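Local coordinates for Exo-arabinanase (PDB 3A72), which hydrolyses 1,5-linked alpha-L-arabinan from the chain end, probably releasing arabinobiose, and is captured here with arabinofuranose units bound in its pocket, at residues 24-29 against 313-318; 39-44 against 81-86; 330-335 against 342-347. All blocks are in the same frame, centred on the assembly; numbering follows the deposited sequence.

Interaction 1: 24-29 against 313-318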
loop_
_atom_site.group_PDB
_atom_site.type_symbol
_atom_site.label_atom_id
_atom_site.label_comp_id
_atom_site.label_asym_id
_atom_site.label_seq_id
_atom_site.Cartn_x
_atom_site.Cartn_y
_atom_site.Cartn_z
ATOM N N LEU A 24 -5.489 -10.731 -4.296
ATOM C CA LEU A 24 -5.757 -9.792 -3.218
ATOM C C LEU A 24 -4.647 -8.757 -3.173
ATOM O O LEU A 24 -3.531 -9.062 -3.639
ATOM C CB LEU A 24 -5.759 -10.528 -1.842
ATOM C CG LEU A 24 -6.522 -9.810 -0.714
ATOM C CD1 LEU A 24 -8.024 -9.885 -0.910
ATOM C CD2 LEU A 24 -6.125 -10.416 0.640
ATOM N N TYR A 25 -4.883 -7.590 -2.607
ATOM C CA TYR A 25 -3.840 -6.667 -2.206
ATOM C C TYR A 25 -3.165 -6.031 -3.426
ATOM O O TYR A 25 -2.004 -6.312 -3.754
ATOM C CB TYR A 25 -2.831 -7.332 -1.270
ATOM C CG TYR A 25 -2.104 -6.373 -0.350
ATOM C CD1 TYR A 25 -2.442 -6.318 1.007
ATOM C CD2 TYR A 25 -1.118 -5.495 -0.818
ATOM C CE1 TYR A 25 -1.804 -5.432 1.887
ATOM C CE2 TYR A 25 -0.471 -4.613 0.069
ATOM C CZ TYR A 25 -0.821 -4.596 1.386
ATOM O OH TYR A 25 -0.189 -3.760 2.298
ATOM N N PRO A 26 -3.891 -5.168 -4.150
ATOM C CA PRO A 26 -3.331 -4.559 -5.356
ATOM C C PRO A 26 -2.298 -3.531 -5.004
ATOM O O PRO A 26 -2.529 -2.698 -4.110
ATOM C CB PRO A 26 -4.545 -3.867 -5.979
ATOM C CG PRO A 26 -5.373 -3.469 -4.777
ATOM C CD PRO A 26 -5.228 -4.629 -3.820
ATOM N N ARG A 27 -1.209 -3.474 -5.738
ATOM C CA ARG A 27 -0.253 -2.354 -5.676
ATOM C C ARG A 27 0.185 -2.068 -7.108
ATOM O O ARG A 27 0.188 -2.922 -7.976
ATOM C CB ARG A 27 0.920 -2.628 -4.737
ATOM C CG ARG A 27 0.514 -2.659 -3.258
ATOM C CD ARG A 27 0.172 -1.277 -2.759
ATOM N NE ARG A 27 -0.131 -1.207 -1.329
ATOM C CZ ARG A 27 -1.370 -1.278 -0.807
ATOM N NH1 ARG A 27 -2.432 -1.493 -1.546
ATOM N NH2 ARG A 27 -1.496 -1.110 0.504
ATOM N N ASN A 28 0.654 -0.821 -7.329
ATOM C CA ASN A 28 1.054 -0.413 -8.654
ATOM C C ASN A 28 2.153 0.646 -8.553
ATOM O O ASN A 28 2.446 1.187 -7.479
ATOM C CB ASN A 28 -0.168 0.023 -9.465
ATOM C CG ASN A 28 -0.896 1.110 -8.760
ATOM O OD1 ASN A 28 -0.386 2.190 -8.462
ATOM N ND2 ASN A 28 -2.124 0.940 -8.412
ATOM N N GLU A 29 2.741 0.944 -9.686
ATOM C CA GLU A 29 3.716 2.025 -9.806
ATOM C C GLU A 29 3.608 2.609 -11.207
ATOM O O GLU A 29 3.253 1.903 -12.139
ATOM C CB GLU A 29 5.141 1.553 -9.501
ATOM C CG GLU A 29 6.261 2.565 -9.523
ATOM C CD GLU A 29 6.054 3.707 -8.559
ATOM O OE1 GLU A 29 6.783 3.955 -7.550
ATOM O OE2 GLU A 29 5.150 4.500 -8.894
ATOM N N GLY A 313 -12.736 -2.695 -2.691
ATOM C CA GLY A 313 -11.928 -3.861 -2.445
ATOM C C GLY A 313 -10.930 -3.584 -1.342
ATOM O O GLY A 313 -10.646 -2.459 -0.972
ATOM N N TYR A 314 -10.340 -4.705 -0.858
ATOM C CA TYR A 314 -9.392 -4.650 0.232
ATOM C C TYR A 314 -8.106 -3.928 -0.199
ATOM O O TYR A 314 -7.517 -4.239 -1.246
ATOM C CB TYR A 314 -9.034 -6.055 0.643
ATOM C CG TYR A 314 -8.098 -6.188 1.842
ATOM C CD1 TYR A 314 -8.440 -5.687 3.081
ATOM C CD2 TYR A 314 -6.901 -6.824 1.698
ATOM C CE1 TYR A 314 -7.614 -5.782 4.159
ATOM C CE2 TYR A 314 -6.062 -7.008 2.786
ATOM C CZ TYR A 314 -6.426 -6.495 4.020
ATOM O OH TYR A 314 -5.622 -6.711 5.118
ATOM N N THR A 315 -7.688 -2.945 0.633
ATOM C CA THR A 315 -6.547 -2.079 0.351
ATOM C C THR A 315 -6.465 -1.625 -1.117
ATOM O O THR A 315 -5.420 -1.580 -1.747
ATOM C CB THR A 315 -5.235 -2.703 0.900
ATOM O OG1 THR A 315 -4.232 -1.645 0.956
ATOM C CG2 THR A 315 -4.668 -3.859 0.157
ATOM N N ARG A 316 -7.639 -1.241 -1.636
ATOM C CA ARG A 316 -7.744 -0.706 -2.983
ATOM C C ARG A 316 -6.731 0.402 -3.167
ATOM O O ARG A 316 -6.613 1.293 -2.326
ATOM C CB ARG A 316 -9.187 -0.244 -3.226
ATOM C CG ARG A 316 -9.481 0.154 -4.652
ATOM C CD ARG A 316 -10.947 0.467 -4.873
ATOM N NE ARG A 316 -11.306 1.678 -4.141
ATOM C CZ ARG A 316 -12.474 2.287 -4.250
ATOM N NH1 ARG A 316 -13.393 1.866 -5.113
ATOM N NH2 ARG A 316 -12.751 3.372 -3.512
ATOM N N ALA A 317 -5.985 0.333 -4.272
ATOM C CA ALA A 317 -4.807 1.172 -4.484
ATOM C C ALA A 317 -5.130 2.319 -5.403
ATOM O O ALA A 317 -5.828 2.189 -6.413
ATOM C CB ALA A 317 -3.668 0.348 -5.053
ATOM N N LEU A 318 -4.618 3.509 -5.074
ATOM C CA LEU A 318 -4.803 4.726 -5.845
ATOM C C LEU A 318 -3.452 5.186 -6.391
ATOM O O LEU A 318 -2.411 5.045 -5.733
ATOM C CB LEU A 318 -5.349 5.853 -4.970
ATOM C CG LEU A 318 -6.657 5.586 -4.236
ATOM C CD1 LEU A 318 -7.045 6.786 -3.395
ATOM C CD2 LEU A 318 -7.754 5.225 -5.225
HETATM O O HOH W 1 -7.618 -6.731 -2.471
HETATM O O HOH W 2 -1.387 2.674 -6.160
#

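Interaction 2: 39-44 against 81-86. With AHR (alpha-L-arabinofuranose), chain B.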
loop_
_atom_site.group_PDB
_atom_site.type_symbol
_atom_site.label_atom_id
_atom_site.label_comp_id
_atom_site.label_asym_id
_atom_site.label_seq_id
_atom_site.Cartn_x
_atom_site.Cartn_y
_atom_site.Cartn_z
ATOM N N THR A 39 0.883 -5.290 -9.508
ATOM C CA THR A 39 1.110 -6.565 -8.851
ATOM C C THR A 39 0.054 -6.783 -7.776
ATOM O O THR A 39 -0.809 -5.917 -7.508
ATOM C CB THR A 39 2.540 -6.628 -8.279
ATOM O OG1 THR A 39 2.844 -7.972 -7.891
ATOM C CG2 THR A 39 2.703 -5.763 -7.055
ATOM N N TRP A 40 0.057 -7.961 -7.165
ATOM C CA TRP A 40 -0.919 -8.418 -6.219
ATOM C C TRP A 40 -0.428 -9.706 -5.593
ATOM O O TRP A 40 0.475 -10.361 -6.112
ATOM C CB TRP A 40 -2.298 -8.636 -6.899
ATOM C CG TRP A 40 -2.249 -9.559 -8.063
ATOM C CD1 TRP A 40 -2.374 -10.910 -8.058
ATOM C CD2 TRP A 40 -2.024 -9.183 -9.431
ATOM N NE1 TRP A 40 -2.251 -11.341 -9.354
ATOM C CE2 TRP A 40 -2.039 -10.361 -10.227
ATOM C CE3 TRP A 40 -1.849 -7.971 -10.118
ATOM C CZ2 TRP A 40 -1.849 -10.380 -11.591
ATOM C CZ3 TRP A 40 -1.667 -7.974 -11.489
ATOM C CH2 TRP A 40 -1.697 -9.167 -12.212
ATOM N N GLU A 41 -1.026 -10.079 -4.478
ATOM C CA GLU A 41 -0.913 -11.405 -3.910
ATOM C C GLU A 41 -1.604 -12.406 -4.832
ATOM O O GLU A 41 -2.792 -12.239 -5.161
ATOM C CB GLU A 41 -1.592 -11.487 -2.543
ATOM C CG GLU A 41 -0.985 -10.559 -1.485
ATOM C CD GLU A 41 -1.759 -10.467 -0.196
ATOM O OE1 GLU A 41 -2.855 -11.088 -0.089
ATOM O OE2 GLU A 41 -1.302 -9.711 0.718
ATOM N N ASN A 42 -0.847 -13.408 -5.271
ATOM C CA ASN A 42 -1.259 -14.321 -6.347
ATOM C C ASN A 42 -1.298 -15.719 -5.769
ATOM O O ASN A 42 -0.232 -16.343 -5.512
ATOM C CB ASN A 42 -0.265 -14.147 -7.486
ATOM C CG ASN A 42 -0.660 -14.835 -8.774
ATOM O OD1 ASN A 42 -0.042 -15.896 -9.193
ATOM N ND2 ASN A 42 -1.606 -14.374 -9.413
ATOM N N TYR A 43 -2.487 -16.208 -5.505
ATOM C CA TYR A 43 -2.699 -17.447 -4.707
ATOM C C TYR A 43 -2.739 -18.675 -5.616
ATOM O O TYR A 43 -3.701 -19.413 -5.708
ATOM C CB TYR A 43 -3.952 -17.320 -3.867
ATOM C CG TYR A 43 -3.892 -16.279 -2.776
ATOM C CD1 TYR A 43 -3.730 -16.656 -1.457
ATOM C CD2 TYR A 43 -3.990 -14.903 -3.061
ATOM C CE1 TYR A 43 -3.665 -15.734 -0.421
ATOM C CE2 TYR A 43 -3.924 -13.977 -2.009
ATOM C CZ TYR A 43 -3.748 -14.408 -0.711
ATOM O OH TYR A 43 -3.685 -13.523 0.338
ATOM N N SER A 44 -1.625 -18.912 -6.274
ATOM C CA SER A 44 -1.459 -20.065 -7.153
ATOM C C SER A 44 -1.274 -21.313 -6.284
ATOM O O SER A 44 -0.708 -21.287 -5.209
ATOM C CB SER A 44 -0.337 -19.830 -8.116
ATOM O OG SER A 44 0.904 -19.572 -7.452
ATOM N N TYR A 81 2.438 -12.398 0.657
ATOM C CA TYR A 81 1.573 -11.334 1.140
ATOM C C TYR A 81 2.209 -9.936 0.896
ATOM O O TYR A 81 3.420 -9.751 1.021
ATOM C CB TYR A 81 1.295 -11.422 2.618
ATOM C CG TYR A 81 0.319 -12.485 3.090
ATOM C CD1 TYR A 81 -0.466 -13.252 2.217
ATOM C CD2 TYR A 81 0.176 -12.710 4.470
ATOM C CE1 TYR A 81 -1.354 -14.215 2.716
ATOM C CE2 TYR A 81 -0.680 -13.646 4.956
ATOM C CZ TYR A 81 -1.450 -14.407 4.065
ATOM O OH TYR A 81 -2.359 -15.358 4.534
ATOM N N GLN A 82 1.324 -8.992 0.613
ATOM C CA GLN A 82 1.587 -7.572 0.835
ATOM C C GLN A 82 2.788 -7.023 0.051
ATOM O O GLN A 82 3.693 -6.430 0.590
ATOM C CB GLN A 82 1.747 -7.317 2.339
ATOM C CG GLN A 82 0.470 -7.679 3.087
ATOM C CD GLN A 82 0.653 -8.405 4.399
ATOM O OE1 GLN A 82 1.718 -8.311 5.043
ATOM N NE2 GLN A 82 -0.384 -9.092 4.832
ATOM N N PRO A 83 2.728 -7.160 -1.291
ATOM C CA PRO A 83 3.763 -6.541 -2.121
ATOM C C PRO A 83 3.650 -5.032 -2.066
ATOM O O PRO A 83 2.646 -4.431 -1.647
ATOM C CB PRO A 83 3.423 -7.047 -3.531
ATOM C CG PRO A 83 1.922 -7.202 -3.502
ATOM C CD PRO A 83 1.658 -7.738 -2.097
ATOM N N PHE A 84 4.688 -4.366 -2.556
ATOM C CA PHE A 84 4.721 -2.909 -2.720
ATOM C C PHE A 84 5.766 -2.588 -3.754
ATOM O O PHE A 84 6.934 -2.967 -3.597
ATOM C CB PHE A 84 5.062 -2.170 -1.393
ATOM C CG PHE A 84 4.824 -0.698 -1.543
ATOM C CD1 PHE A 84 3.557 -0.201 -1.456
ATOM C CD2 PHE A 84 5.835 0.190 -1.852
ATOM C CE1 PHE A 84 3.247 1.107 -1.662
ATOM C CE2 PHE A 84 5.560 1.524 -2.055
ATOM C CZ PHE A 84 4.279 2.000 -1.959
ATOM N N LEU A 85 5.397 -1.878 -4.824
ATOM C CA LEU A 85 6.289 -1.415 -5.873
ATOM C C LEU A 85 6.717 0.019 -5.631
ATOM O O LEU A 85 5.874 0.856 -5.282
ATOM C CB LEU A 85 5.644 -1.536 -7.240
ATOM C CG LEU A 85 5.514 -2.946 -7.779
ATOM C CD1 LEU A 85 4.526 -2.947 -8.942
ATOM C CD2 LEU A 85 6.874 -3.457 -8.252
ATOM N N TYR A 86 8.000 0.328 -5.884
ATOM C CA TYR A 86 8.459 1.707 -5.689
ATOM C C TYR A 86 9.632 2.034 -6.624
ATOM O O TYR A 86 10.698 1.414 -6.523
ATOM C CB TYR A 86 8.935 1.920 -4.261
ATOM C CG TYR A 86 9.198 3.349 -3.901
ATOM C CD1 TYR A 86 8.249 4.350 -4.106
ATOM C CD2 TYR A 86 10.408 3.750 -3.343
ATOM C CE1 TYR A 86 8.484 5.664 -3.785
ATOM C CE2 TYR A 86 10.657 5.084 -2.983
ATOM C CZ TYR A 86 9.698 6.010 -3.206
ATOM O OH TYR A 86 9.963 7.334 -2.825
HETATM O O5 AHR B . -2.646 -9.446 3.018
HETATM C C5 AHR B . -3.168 -10.766 3.347
HETATM C C4 AHR B . -3.993 -10.656 4.611
HETATM O O4 AHR B . -3.093 -10.284 5.710
HETATM C C3 AHR B . -4.512 -12.011 5.070
HETATM O O3 AHR B . -5.754 -12.355 4.423
HETATM C C2 AHR B . -4.767 -11.725 6.565
HETATM O O2 AHR B . -4.726 -12.924 7.373
HETATM C C1 AHR B . -3.613 -10.785 6.940
#

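Interaction 3: 330-335 against 342-347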
loop_
_atom_site.group_PDB
_atom_site.type_symbol
_atom_site.label_atom_id
_atom_site.label_comp_id
_atom_site.label_asym_id
_atom_site.label_seq_id
_atom_site.Cartn_x
_atom_site.Cartn_y
_atom_site.Cartn_z
ATOM N N VAL A 330 -5.722 6.555 -11.165
ATOM C CA VAL A 330 -5.895 5.102 -11.183
ATOM C C VAL A 330 -6.514 4.664 -9.881
ATOM O O VAL A 330 -6.070 5.065 -8.792
ATOM C CB VAL A 330 -4.531 4.453 -11.371
ATOM C CG1 VAL A 330 -4.474 3.009 -10.914
ATOM C CG2 VAL A 330 -4.077 4.548 -12.832
ATOM N N VAL A 331 -7.536 3.799 -9.996
ATOM C CA VAL A 331 -8.194 3.157 -8.876
ATOM C C VAL A 331 -8.176 1.649 -9.174
ATOM O O VAL A 331 -8.802 1.208 -10.136
ATOM C CB VAL A 331 -9.635 3.671 -8.642
ATOM C CG1 VAL A 331 -10.157 3.100 -7.347
ATOM C CG2 VAL A 331 -9.696 5.170 -8.690
ATOM N N ASN A 332 -7.422 0.882 -8.394
ATOM C CA ASN A 332 -7.039 -0.499 -8.748
ATOM C C ASN A 332 -7.427 -1.431 -7.637
ATOM O O ASN A 332 -6.901 -1.293 -6.504
ATOM C CB ASN A 332 -5.538 -0.484 -8.980
ATOM C CG ASN A 332 -4.805 -1.771 -9.154
ATOM O OD1 ASN A 332 -5.354 -2.876 -9.551
ATOM N ND2 ASN A 332 -3.587 -1.784 -8.871
ATOM N N SER A 333 -8.323 -2.365 -7.894
ATOM C CA SER A 333 -8.726 -3.377 -6.930
ATOM C C SER A 333 -8.181 -4.753 -7.320
ATOM O O SER A 333 -8.034 -5.074 -8.509
ATOM C CB SER A 333 -10.279 -3.463 -6.855
ATOM O OG SER A 333 -10.649 -4.412 -5.856
ATOM N N ALA A 334 -7.974 -5.606 -6.306
ATOM C CA ALA A 334 -7.683 -7.019 -6.510
ATOM C C ALA A 334 -8.674 -7.902 -5.800
ATOM O O ALA A 334 -8.435 -9.118 -5.655
ATOM C CB ALA A 334 -6.242 -7.382 -6.133
ATOM N N GLY A 335 -9.807 -7.355 -5.351
ATOM C CA GLY A 335 -10.842 -8.146 -4.727
ATOM C C GLY A 335 -10.990 -7.917 -3.269
ATOM O O GLY A 335 -10.436 -6.973 -2.696
ATOM N N ASN A 342 -12.790 -12.996 -6.955
ATOM C CA ASN A 342 -11.883 -11.860 -7.078
ATOM C C ASN A 342 -11.215 -11.826 -8.463
ATOM O O ASN A 342 -10.950 -12.865 -9.061
ATOM C CB ASN A 342 -10.796 -11.920 -6.006
ATOM C CG ASN A 342 -11.263 -11.523 -4.641
ATOM O OD1 ASN A 342 -12.428 -11.188 -4.381
ATOM N ND2 ASN A 342 -10.308 -11.517 -3.700
ATOM N N ARG A 343 -10.902 -10.608 -8.888
ATOM C CA ARG A 343 -10.090 -10.338 -10.062
ATOM C C ARG A 343 -9.351 -9.047 -9.828
ATOM O O ARG A 343 -9.702 -8.278 -8.927
ATOM C CB ARG A 343 -10.942 -10.293 -11.358
ATOM C CG ARG A 343 -12.079 -9.295 -11.253
ATOM C CD ARG A 343 -12.932 -9.374 -12.523
ATOM N NE ARG A 343 -12.675 -8.455 -13.560
ATOM C CZ ARG A 343 -12.984 -7.158 -13.512
ATOM N NH1 ARG A 343 -13.530 -6.753 -12.358
ATOM N NH2 ARG A 343 -12.865 -6.208 -14.378
ATOM N N VAL A 344 -8.349 -8.795 -10.657
ATOM C CA VAL A 344 -7.584 -7.562 -10.594
ATOM C C VAL A 344 -8.081 -6.660 -11.701
ATOM O O VAL A 344 -8.053 -7.040 -12.872
ATOM C CB VAL A 344 -6.070 -7.823 -10.729
ATOM C CG1 VAL A 344 -5.338 -6.513 -10.495
ATOM C CG2 VAL A 344 -5.618 -8.903 -9.768
ATOM N N SER A 345 -8.550 -5.463 -11.329
ATOM C CA SER A 345 -9.135 -4.515 -12.271
ATOM C C SER A 345 -8.637 -3.108 -11.963
ATOM O O SER A 345 -8.126 -2.803 -10.884
ATOM C CB SER A 345 -10.644 -4.592 -12.263
ATOM O OG SER A 345 -11.197 -4.158 -11.061
ATOM N N VAL A 346 -8.882 -2.215 -12.930
ATOM C CA VAL A 346 -8.499 -0.841 -12.779
ATOM C C VAL A 346 -9.470 0.075 -13.525
ATOM O O VAL A 346 -9.955 -0.248 -14.608
ATOM C CB VAL A 346 -7.046 -0.639 -13.291
ATOM C CG1 VAL A 346 -6.915 -0.933 -14.772
ATOM C CG2 VAL A 346 -6.508 0.738 -12.968
ATOM N N SER A 347 -9.724 1.227 -12.882
ATOM C CA SER A 347 -10.421 2.342 -13.520
ATOM C C SER A 347 -9.491 3.559 -13.509
ATOM O O SER A 347 -8.612 3.659 -12.666
ATOM C CB SER A 347 -11.717 2.650 -12.807
ATOM O OG SER A 347 -12.610 1.547 -12.797
#

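Interaction 1: 24-29 against 313-318
T315 drops its methyl CG2 onto one face of the Y25 ring, at the seam between two neighbouring blades of a six-bladed beta-propeller with the sialidase-like fold. Segment 24-29 lies on the edge strand of one blade, and 313-318 leads into the edge strand of the next. The two run 10° apart in direction, and what joins them is side chains and water.

The methyl sits 3.6 Å from the Y25 ring centroid and 19° off the normal, a CH-pi contact shifted slightly toward the rim. R27 fills the hollow beside it. Its CB starts away from the other segment, but the chain bends at chi2 (-71°, which places CD) and the guanidinium comes to lie with one face against Y25 CE2, which stands over its centre. T315 is then gripped in the guanidinium plane: NH2 donates to OG1 at 2.8 Å, and NH1 reaches T315 O at 3.0 Å while also bonding to OG1. A further bond from NH1 to P26 O ties the group back to its own strand.

The P26 ring is a bump pointing toward 313-318 and resting on its backbone, with CD 3.5 Å from Y314 O. The small CB of A317 lies against P26 O at 3.4 Å. At the pocket end L24 CD2 packs obliquely against Y314 CD2 at 3.8 Å, and Y25 and Y314 both line the sugar site. Between them one water accepts from Y25 N at 2.9 Å and donates to Y314 O at 2.8 Å.

Interaction 2: 39-44 against 81-86
E41 reaches across to Y81 and Q82 with its chain extended beyond CG (chi2 171°, CD anti to CA), which carries the carboxylate out to the Q82 backbone. OE2 takes the Q82 N-H on its anti lone pair, at 2.7 Å. The other oxygen, OE1, receives the Y43 hydroxyl at 2.6 Å from OH, which comes in from above the carboxylate plane, 40° out of it.

The Y43 and Y81 side chains cross at about a right angle, with Y43 OH 3.4 Å from Y81 CE1. The Y81 ring gives one face to the bound arabinofuranose, whose C5 stands 3.7 Å above the plane, over the ring centre. Sugar O5 is held twice: it donates to E41 OE2 at 2.7 Å and accepts from Q82 NE2 at 2.9 Å in a nearly straight bond (170°). Three bonds therefore limit how the E41 carboxylate can turn, from Q82 N and sugar O5 to OE2 and from Y43 OH to OE1. The amide of Q82 is itself anchored through OE1 to the backbone N of E151.

These residues belong to adjoining blades of the six-bladed beta-propeller. Strand 36-42 is second in its blade, strand 82-87 is an edge strand of the next, and they run roughly antiparallel without pairing as a sheet.

Farther from the sugar the seam becomes apolar. T39 CG2 lies between P83 CB and L85 CD1, 3.8 Å from each, while T39 OG1 bonds to P53 O. The P83 ring wedges in beside the strand, CG against the W40 carbonyl carbon and CD against E41 CG.

Interaction 3: 330-335 against 342-347
N342 presses its carboxamide against the bare CA of G335, with CG and OD1 each 3.4 Å away and ND2 only slightly farther. The flat amide lies where a side chain on that carbon would have pointed, and G335 also has a positive phi (110°), a conformation that glycine adopts readily. The amide is fixed from outside the contact, since ND2 donates to T23 O and V336 O.

This is the loop end of a beta hairpin in a blade of the six-bladed propeller. Strands 328-333 and 344-350 pair antiparallel, and the N-terminal strand 6-10 adds itself along the second, so that both chain ends build one blade and close the ring. Two hydrogen-bonded pairs hold the strands. V331 and S347 exchange N-H...O bonds of 2.9 Å in both directions, V331 N to S347 O and S347 N to V331 O. S333 and S345 are less even: S345 N meets S333 O at 2.9 Å, whereas the return bond from S333 N to S345 O is bent (137°) and the two carbonyl oxygens, S333 O and S345 O, come within 3.3 Å. Between these pairs N332 faces V346 across a non-hydrogen-bonded site.

Apolar contacts line the N332 and V346 side of the sheet. V346 holds CG2 anti to its backbone N, and that methyl meets V330 CG1 at 3.7 Å; nearer the loop V344 CG2 touches A334 CB. On the face carrying V331 and S333, the hydroxyls of S345 and S347 bond to E310. Where the first strand ends, S333 OG accepts from G335 N at 3.1 Å and 167°, an ST turn.

How the interactions relate
From the N terminus, strand 6-10 is laid down first, at the edge of a blade that the chain completes only at its end. Strands 23-30 and 36-42 then open the next blade, sharing backbone bonds such as L24 O to E41 N. Interaction 2 closes first, a short loop linking that blade to the following one. Interaction 1 spans nearly the whole circuit, with interaction 2 inside its span, and joins the blade of 23-30 to the closing blade. Interaction 3 follows in series as a local hairpin there; A317 bonds to N332, and W40 packs on V344. No loops cross.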